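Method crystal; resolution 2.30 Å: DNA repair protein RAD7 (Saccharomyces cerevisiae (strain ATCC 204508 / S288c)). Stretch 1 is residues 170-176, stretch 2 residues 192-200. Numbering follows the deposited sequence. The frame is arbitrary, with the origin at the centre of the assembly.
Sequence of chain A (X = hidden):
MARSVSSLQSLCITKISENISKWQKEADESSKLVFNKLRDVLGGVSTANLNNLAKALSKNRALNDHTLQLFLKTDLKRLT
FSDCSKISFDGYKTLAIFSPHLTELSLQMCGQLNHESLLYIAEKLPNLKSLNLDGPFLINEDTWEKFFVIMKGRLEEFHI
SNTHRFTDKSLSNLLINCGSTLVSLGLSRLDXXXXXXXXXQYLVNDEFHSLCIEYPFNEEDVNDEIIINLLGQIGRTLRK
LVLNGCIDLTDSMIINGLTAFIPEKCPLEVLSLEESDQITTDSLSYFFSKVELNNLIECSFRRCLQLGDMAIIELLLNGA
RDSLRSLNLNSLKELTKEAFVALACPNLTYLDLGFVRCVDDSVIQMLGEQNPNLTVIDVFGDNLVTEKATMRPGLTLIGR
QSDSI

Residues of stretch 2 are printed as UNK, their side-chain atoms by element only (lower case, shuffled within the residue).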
# COMPACT_ATOMS: atom_id res chain seq x y z
N SER A 170 -0.07 -14.96 -23.62
CA SER A 170 -0.93 -14.86 -22.44
C SER A 170 -2.19 -15.69 -22.60
O SER A 170 -2.65 -16.32 -21.64
CB SER A 170 -1.29 -13.39 -22.18
OG SER A 170 -0.15 -12.57 -22.27
N LEU A 171 -2.77 -15.69 -23.80
CA LEU A 171 -3.92 -16.54 -24.07
C LEU A 171 -3.57 -18.01 -23.89
O LEU A 171 -4.36 -18.78 -23.31
CB LEU A 171 -4.44 -16.28 -25.49
CG LEU A 171 -5.60 -17.15 -25.95
CD1 LEU A 171 -6.83 -16.91 -25.09
CD2 LEU A 171 -5.90 -16.89 -27.41
N SER A 172 -2.41 -18.44 -24.39
CA SER A 172 -1.99 -19.82 -24.22
C SER A 172 -1.87 -20.18 -22.74
O SER A 172 -2.31 -21.26 -22.32
CB SER A 172 -0.66 -20.07 -24.93
OG SER A 172 -0.81 -19.95 -26.33
N ASN A 173 -1.29 -19.29 -21.93
CA ASN A 173 -1.16 -19.58 -20.51
C ASN A 173 -2.51 -19.60 -19.81
O ASN A 173 -2.69 -20.35 -18.84
CB ASN A 173 -0.23 -18.56 -19.85
CG ASN A 173 1.19 -18.63 -20.38
OD1 ASN A 173 1.76 -17.61 -20.77
ND2 ASN A 173 1.76 -19.83 -20.39
N LEU A 174 -3.47 -18.79 -20.27
CA LEU A 174 -4.82 -18.89 -19.74
C LEU A 174 -5.42 -20.26 -20.03
O LEU A 174 -5.98 -20.91 -19.14
CB LEU A 174 -5.71 -17.80 -20.34
CG LEU A 174 -7.21 -17.97 -20.11
CD1 LEU A 174 -7.52 -17.98 -18.62
CD2 LEU A 174 -8.02 -16.89 -20.82
N LEU A 175 -5.31 -20.71 -21.28
CA LEU A 175 -5.92 -21.97 -21.67
C LEU A 175 -5.19 -23.15 -21.06
O LEU A 175 -5.83 -24.09 -20.56
CB LEU A 175 -5.94 -22.08 -23.20
CG LEU A 175 -6.78 -21.02 -23.91
CD1 LEU A 175 -6.63 -21.14 -25.42
CD2 LEU A 175 -8.24 -21.13 -23.50
N ILE A 176 -3.86 -23.13 -21.07
CA ILE A 176 -3.09 -24.21 -20.47
C ILE A 176 -3.43 -24.36 -18.99
O ILE A 176 -3.61 -25.48 -18.50
CB ILE A 176 -1.58 -23.97 -20.69
CG1 ILE A 176 -1.24 -24.15 -22.17
CG2 ILE A 176 -0.75 -24.92 -19.83
CD1 ILE A 176 0.20 -23.81 -22.53
N UNK A 192 -3.31 -7.69 -29.90
CA UNK A 192 -2.20 -8.62 -30.08
C UNK A 192 -2.64 -10.08 -30.17
O UNK A 192 -1.79 -10.96 -30.30
o UNK A 192 -0.59 -7.19 -28.93
c UNK A 192 -1.20 -8.47 -28.92
N UNK A 193 -3.94 -10.34 -30.10
CA UNK A 193 -4.45 -11.70 -30.12
C UNK A 193 -4.73 -12.11 -31.56
O UNK A 193 -5.40 -11.39 -32.30
c UNK A 193 -5.41 -11.57 -27.78
c UNK A 193 -5.73 -11.81 -29.26
c UNK A 193 -6.40 -13.17 -29.45
c UNK A 193 -4.45 -12.57 -27.15
N UNK A 194 -4.20 -13.26 -31.96
CA UNK A 194 -4.49 -13.84 -33.26
C UNK A 194 -4.79 -15.33 -33.22
O UNK A 194 -5.35 -15.85 -34.20
o UNK A 194 -2.23 -14.44 -33.89
c UNK A 194 -3.33 -13.61 -34.23
N UNK A 195 -4.47 -16.04 -32.14
CA UNK A 195 -4.62 -17.50 -32.08
C UNK A 195 -5.98 -17.91 -31.55
O UNK A 195 -6.10 -18.73 -30.64
c UNK A 195 -2.13 -17.91 -31.85
c UNK A 195 -3.50 -18.09 -31.22
n UNK A 195 -1.13 -18.55 -31.26
o UNK A 195 -1.98 -17.21 -32.85
N UNK A 196 -7.05 -17.36 -32.14
CA UNK A 196 -8.39 -17.78 -31.78
C UNK A 196 -8.63 -19.25 -32.11
O UNK A 196 -9.55 -19.86 -31.55
c UNK A 196 -10.06 -15.00 -30.98
c UNK A 196 -9.37 -15.45 -32.10
c UNK A 196 -9.29 -12.77 -31.36
c UNK A 196 -10.02 -13.66 -30.61
c UNK A 196 -8.60 -13.20 -32.48
c UNK A 196 -8.65 -14.53 -32.84
c UNK A 196 -9.42 -16.91 -32.50
o UNK A 196 -9.23 -11.44 -31.01
N UNK A 197 -7.81 -19.83 -32.98
CA UNK A 197 -7.95 -21.22 -33.37
C UNK A 197 -7.67 -22.19 -32.22
O UNK A 197 -8.03 -23.36 -32.32
c UNK A 197 -7.02 -21.53 -34.54
N UNK A 198 -7.04 -21.72 -31.14
CA UNK A 198 -6.77 -22.60 -30.01
C UNK A 198 -7.99 -22.84 -29.13
O UNK A 198 -7.99 -23.79 -28.34
c UNK A 198 -5.65 -22.01 -29.14
c UNK A 198 -3.32 -21.12 -28.87
c UNK A 198 -3.70 -23.19 -30.21
c UNK A 198 -4.28 -21.84 -29.80
N UNK A 199 -9.03 -22.01 -29.26
CA UNK A 199 -10.18 -22.14 -28.35
C UNK A 199 -10.85 -23.50 -28.45
O UNK A 199 -11.15 -24.08 -27.39
c UNK A 199 -11.17 -21.00 -28.61
c UNK A 199 -9.94 -19.36 -27.10
c UNK A 199 -11.82 -18.57 -28.53
c UNK A 199 -10.67 -19.55 -28.42
N UNK A 200 -11.13 -24.06 -29.63
CA UNK A 200 -11.80 -25.37 -29.66
C UNK A 200 -11.01 -26.47 -28.97
O UNK A 200 -11.62 -27.43 -28.47
c UNK A 200 -10.92 -23.51 -30.98
c UNK A 200 -11.97 -25.65 -31.17
c UNK A 200 -11.87 -24.32 -31.82

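Stretch 1 is a run of helix, with backbone hydrogen bonds from L174 N to S170 O (2.9 Å), L175 N to L171 O (3.0 Å) and I176 N to S172 O (2.7 Å). Its CA-to-CB bonds at L171 and L175, one turn apart, point toward stretch 2, and these residues provide the reference for reading the hidden positions.

Position 192 carries one carbon followed by one oxygen, the composition of a hydroxymethyl group, and is out of reach of stretch 1. It is S192, whose OG is hydrogen-bonded elsewhere in the structure.

Position 193 has four carbons and forks at the first, with one arm two carbons long. Branching at CB with unequal arms identifies I193. Its CA-to-CB bond runs sideways, yet with chi1 and chi2 both m the end of the chain comes nearer, leaving CD1 4.1 Å from L171 CB.

Position 194 again shows one carbon and one oxygen. This composition identifies S194, in rotamer p; its CA-to-CB bond points away from stretch 1 and it makes no contact there.

Position 195 has two carbons, the second bearing one oxygen and one nitrogen: a short carboxamide, hence N195. Although its CA-to-CB bond points toward stretch 1, the contact is made by the backbone, with N195 O 3.7 Å from L171 CD2. The same carbonyl accepts a hydrogen bond from the backbone N of position 198 at 3.2 Å, which helps fold the chain into a turn.

Position 196 holds one carbon and a six-carbon ring bearing an oxygen, a phenol, so it is Y196. The CA-to-CB bond points away, and the ring takes no part in this contact. The backbone N of Y196 makes a weak hydrogen bond to S194 O (3.1 Å).

Position 197 has a single side-chain carbon and is A197; it is exposed and out of reach of the helix.

Position 198 has four carbons forked at the second, the pattern of leucine. The CA-to-CB bond of L198 points toward stretch 1, and the side chain is in the m, t rotamer: its CB lies 3.9 Å from L175 CD1, while its CD1 lies 3.8 Å from S172 OG, a contact without a hydrogen bond.

Position 199 repeats the four-carbon chain forked at the second, and is L199. Its CA-to-CB bond is sideways, but the end of the side chain comes nearer, placing CD2 4.1 Å from L175 CD1 and 4.4 Å from L171 CD1. L199 N donates a hydrogen bond to Y196 O at 3.2 Å.

Position 200 has three carbons closing a ring onto the backbone N, which defines P200; it does not reach stretch 1.

The contact is therefore chiefly apolar, burying 302 Å² over both sides, with no hydrogen bond across it. L171 has the most area covered by the other stretch (83 Å²), meeting I193, the N195 carbonyl and L199, while L175 packs against L198 and L199. L199 CD2 approaches both helix leucines and so links the two successive turns.

Stretch 2 192-200: SISNYALLP
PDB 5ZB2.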